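Local coordinates for acetyltransferase (Bacillus cereus, PDB 1Y9W), which is a GNAT-family acetyltransferase that transfers an acetyl group from acetyl-CoA to an acceptor, at the interface of chains A and B. Residues are numbered along the deposited sequence; one frame, centred on the assembly and turned at random. Chains: chain A/B, Acetyltransferase.

The interface of chains A and B. Residues chain A 121-124, 135; chain B 121-122, 135, 137.
Two neighbouring strands of each GNAT subunit, 119-124 and 133-139, meet their copies in the other chain across a two-fold axis; whether this dimer forms in solution the structure alone does not show. The core is an aromatic exchange: A:Tyr121 reaches over to B:Phe135, and B:Tyr121 to A:Phe135. In both tyrosines CG is wedged between N and C of its own backbone (chi1 69°), which sends the ring across the interface. CG of A:Phe135 and of B:Phe135 is anti to the carbonyl carbon (chi1 -64° and -63°), and each ring offers a face to the incoming phenol.

The phenol tip comes down on that face, near the rim. On one side A:Tyr121 OH stands over the B:Phe135 ring; in the twin, B:Tyr121 OH stands 3.2 Å from A:Phe135 CZ. The rings pack edge to face, and A:Tyr121 also lays CE1 3.6 Å from B:Phe135 CD1. B:Tyr121 is held on both faces: CB of its own B:Phe135 covers one, while the CG2 methyl of A:Val124 presses on the other, 3.5 Å from B:Tyr121 CZ. That sandwich should keep the ring from swinging. The carbonyl O of A:Gly122 and of B:Gly122 lies in plane at the edge of A:Phe135 and B:Phe135, respectively.

Beside this close aromatic packing, the link loosens and polar groups meet through water. One water joins the backbone N of A:Val123 to the carbonyl O of B:Tyr121. Farther out, the side chains of B:Glu137 and A:Val124 run antiparallel, OE1 of B:Glu137 lying a loose 4.1 Å from CG1 of A:Val124. The carboxylate OE2 of B:Glu137 takes up a second water at 2.6 Å, and that water lies 3.2 Å from the carbonyl O of A:Val123.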
ATOM      1  N   TYR A 121      -2.618   0.916 -14.844  1.00 14.90           N
ATOM      2  CA  TYR A 121      -4.035   1.222 -14.722  1.00 14.30           C
ATOM      3  C   TYR A 121      -4.307   2.578 -14.091  1.00 14.68           C
ATOM      4  O   TYR A 121      -5.441   3.053 -14.079  1.00 16.59           O
ATOM      5  CB  TYR A 121      -4.744   0.109 -13.935  1.00 15.07           C
ATOM      6  CG  TYR A 121      -4.393   0.019 -12.462  1.00 14.26           C
ATOM      7  CD1 TYR A 121      -5.037   0.818 -11.524  1.00 14.15           C
ATOM      8  CD2 TYR A 121      -3.428  -0.883 -12.006  1.00 15.19           C
ATOM      9  CE1 TYR A 121      -4.736   0.720 -10.164  1.00 13.74           C
ATOM     10  CE2 TYR A 121      -3.117  -0.984 -10.649  1.00 13.71           C
ATOM     11  CZ  TYR A 121      -3.781  -0.180  -9.734  1.00 14.31           C
ATOM     12  OH  TYR A 121      -3.509  -0.286  -8.388  1.00 13.00           O
ATOM     13  N   GLY A 122      -3.262   3.201 -13.565  1.00 13.22           N
ATOM     14  CA  GLY A 122      -3.427   4.498 -12.938  1.00 14.65           C
ATOM     15  C   GLY A 122      -2.099   5.200 -12.771  1.00 14.86           C
ATOM     16  O   GLY A 122      -1.051   4.570 -12.806  1.00 15.63           O
ATOM     17  N   VAL A 123      -2.140   6.513 -12.597  1.00 16.58           N
ATOM     18  CA  VAL A 123      -0.923   7.280 -12.420  1.00 16.60           C
ATOM     19  C   VAL A 123      -1.192   8.505 -11.564  1.00 17.24           C
ATOM     20  O   VAL A 123      -2.201   9.187 -11.745  1.00 16.89           O
ATOM     21  CB  VAL A 123      -0.337   7.740 -13.784  1.00 16.15           C
ATOM     22  CG1 VAL A 123      -1.383   8.514 -14.572  1.00 17.07           C
ATOM     23  CG2 VAL A 123       0.898   8.600 -13.560  1.00 14.82           C
ATOM     24  N   VAL A 124      -0.308   8.746 -10.599  1.00 15.62           N
ATOM     25  CA  VAL A 124      -0.415   9.925  -9.761  1.00 15.43           C
ATOM     26  C   VAL A 124       0.702  10.816 -10.291  1.00 15.63           C
ATOM     27  O   VAL A 124       1.878  10.538 -10.085  1.00 14.29           O
ATOM     28  CB  VAL A 124      -0.180   9.611  -8.265  1.00 15.67           C
ATOM     29  CG1 VAL A 124      -0.242  10.906  -7.434  1.00 11.78           C
ATOM     30  CG2 VAL A 124      -1.236   8.631  -7.775  1.00 14.16           C
ATOM     31  N   PHE A 135       0.862   2.843 -11.347  1.00 17.20           N
ATOM     32  CA  PHE A 135       0.227   1.647 -10.815  1.00 17.33           C
ATOM     33  C   PHE A 135      -0.034   0.614 -11.899  1.00 16.96           C
ATOM     34  O   PHE A 135      -0.733   0.880 -12.883  1.00 15.13           O
ATOM     35  CB  PHE A 135      -1.058   2.054 -10.102  1.00 17.13           C
ATOM     36  CG  PHE A 135      -0.809   2.919  -8.898  1.00 19.01           C
ATOM     37  CD1 PHE A 135      -0.928   2.398  -7.610  1.00 18.95           C
ATOM     38  CD2 PHE A 135      -0.377   4.238  -9.053  1.00 18.18           C
ATOM     39  CE1 PHE A 135      -0.612   3.184  -6.485  1.00 19.77           C
ATOM     40  CE2 PHE A 135      -0.057   5.031  -7.941  1.00 18.83           C
ATOM     41  CZ  PHE A 135      -0.174   4.505  -6.656  1.00 19.23           C
TER
ATOM     42  N   TYR B 121      -8.307   7.937  -9.777  1.00 16.57           N
ATOM     43  CA  TYR B 121      -7.286   7.907 -10.819  1.00 17.24           C
ATOM     44  C   TYR B 121      -6.999   6.498 -11.292  1.00 17.03           C
ATOM     45  O   TYR B 121      -6.225   6.306 -12.230  1.00 16.98           O
ATOM     46  CB  TYR B 121      -5.989   8.546 -10.324  1.00 15.40           C
ATOM     47  CG  TYR B 121      -5.264   7.759  -9.263  1.00 15.16           C
ATOM     48  CD1 TYR B 121      -4.488   6.643  -9.593  1.00 15.61           C
ATOM     49  CD2 TYR B 121      -5.320   8.150  -7.929  1.00 15.94           C
ATOM     50  CE1 TYR B 121      -3.781   5.944  -8.611  1.00 14.82           C
ATOM     51  CE2 TYR B 121      -4.618   7.461  -6.945  1.00 16.30           C
ATOM     52  CZ  TYR B 121      -3.852   6.367  -7.294  1.00 15.91           C
ATOM     53  OH  TYR B 121      -3.139   5.724  -6.322  1.00 18.27           O
ATOM     54  N   GLY B 122      -7.614   5.512 -10.646  1.00 17.99           N
ATOM     55  CA  GLY B 122      -7.384   4.135 -11.049  1.00 18.95           C
ATOM     56  C   GLY B 122      -8.342   3.140 -10.436  1.00 18.30           C
ATOM     57  O   GLY B 122      -8.838   3.339  -9.325  1.00 19.07           O
ATOM     58  N   PHE B 135      -8.773   3.613  -6.551  1.00 16.19           N
ATOM     59  CA  PHE B 135      -7.695   4.466  -6.080  1.00 16.38           C
ATOM     60  C   PHE B 135      -8.047   5.934  -6.230  1.00 15.15           C
ATOM     61  O   PHE B 135      -8.388   6.397  -7.317  1.00 15.40           O
ATOM     62  CB  PHE B 135      -6.411   4.122  -6.830  1.00 16.67           C
ATOM     63  CG  PHE B 135      -5.946   2.720  -6.585  1.00 17.58           C
ATOM     64  CD1 PHE B 135      -6.603   1.643  -7.173  1.00 17.67           C
ATOM     65  CD2 PHE B 135      -4.913   2.467  -5.689  1.00 18.68           C
ATOM     66  CE1 PHE B 135      -6.244   0.322  -6.866  1.00 18.54           C
ATOM     67  CE2 PHE B 135      -4.540   1.152  -5.370  1.00 20.68           C
ATOM     68  CZ  PHE B 135      -5.210   0.076  -5.959  1.00 19.36           C
ATOM     69  N   GLU B 137      -7.298  10.268  -5.182  1.00 15.35           N
ATOM     70  CA  GLU B 137      -6.332  11.305  -4.858  1.00 18.27           C
ATOM     71  C   GLU B 137      -7.054  12.637  -4.703  1.00 19.17           C
ATOM     72  O   GLU B 137      -8.072  12.888  -5.349  1.00 18.58           O
ATOM     73  CB  GLU B 137      -5.248  11.435  -5.935  1.00 21.19           C
ATOM     74  CG  GLU B 137      -5.630  12.207  -7.179  1.00 27.10           C
ATOM     75  CD  GLU B 137      -4.412  12.531  -8.053  1.00 31.87           C
ATOM     76  OE1 GLU B 137      -3.550  13.323  -7.618  1.00 33.40           O
ATOM     77  OE2 GLU B 137      -4.308  11.989  -9.174  1.00 37.42           O
TER
HETATM   78  O   HOH W   1      -4.642   7.552 -13.899  1.00 18.55           O
HETATM   79  O   HOH W   2      -2.544  12.321 -11.105  1.00 32.05           O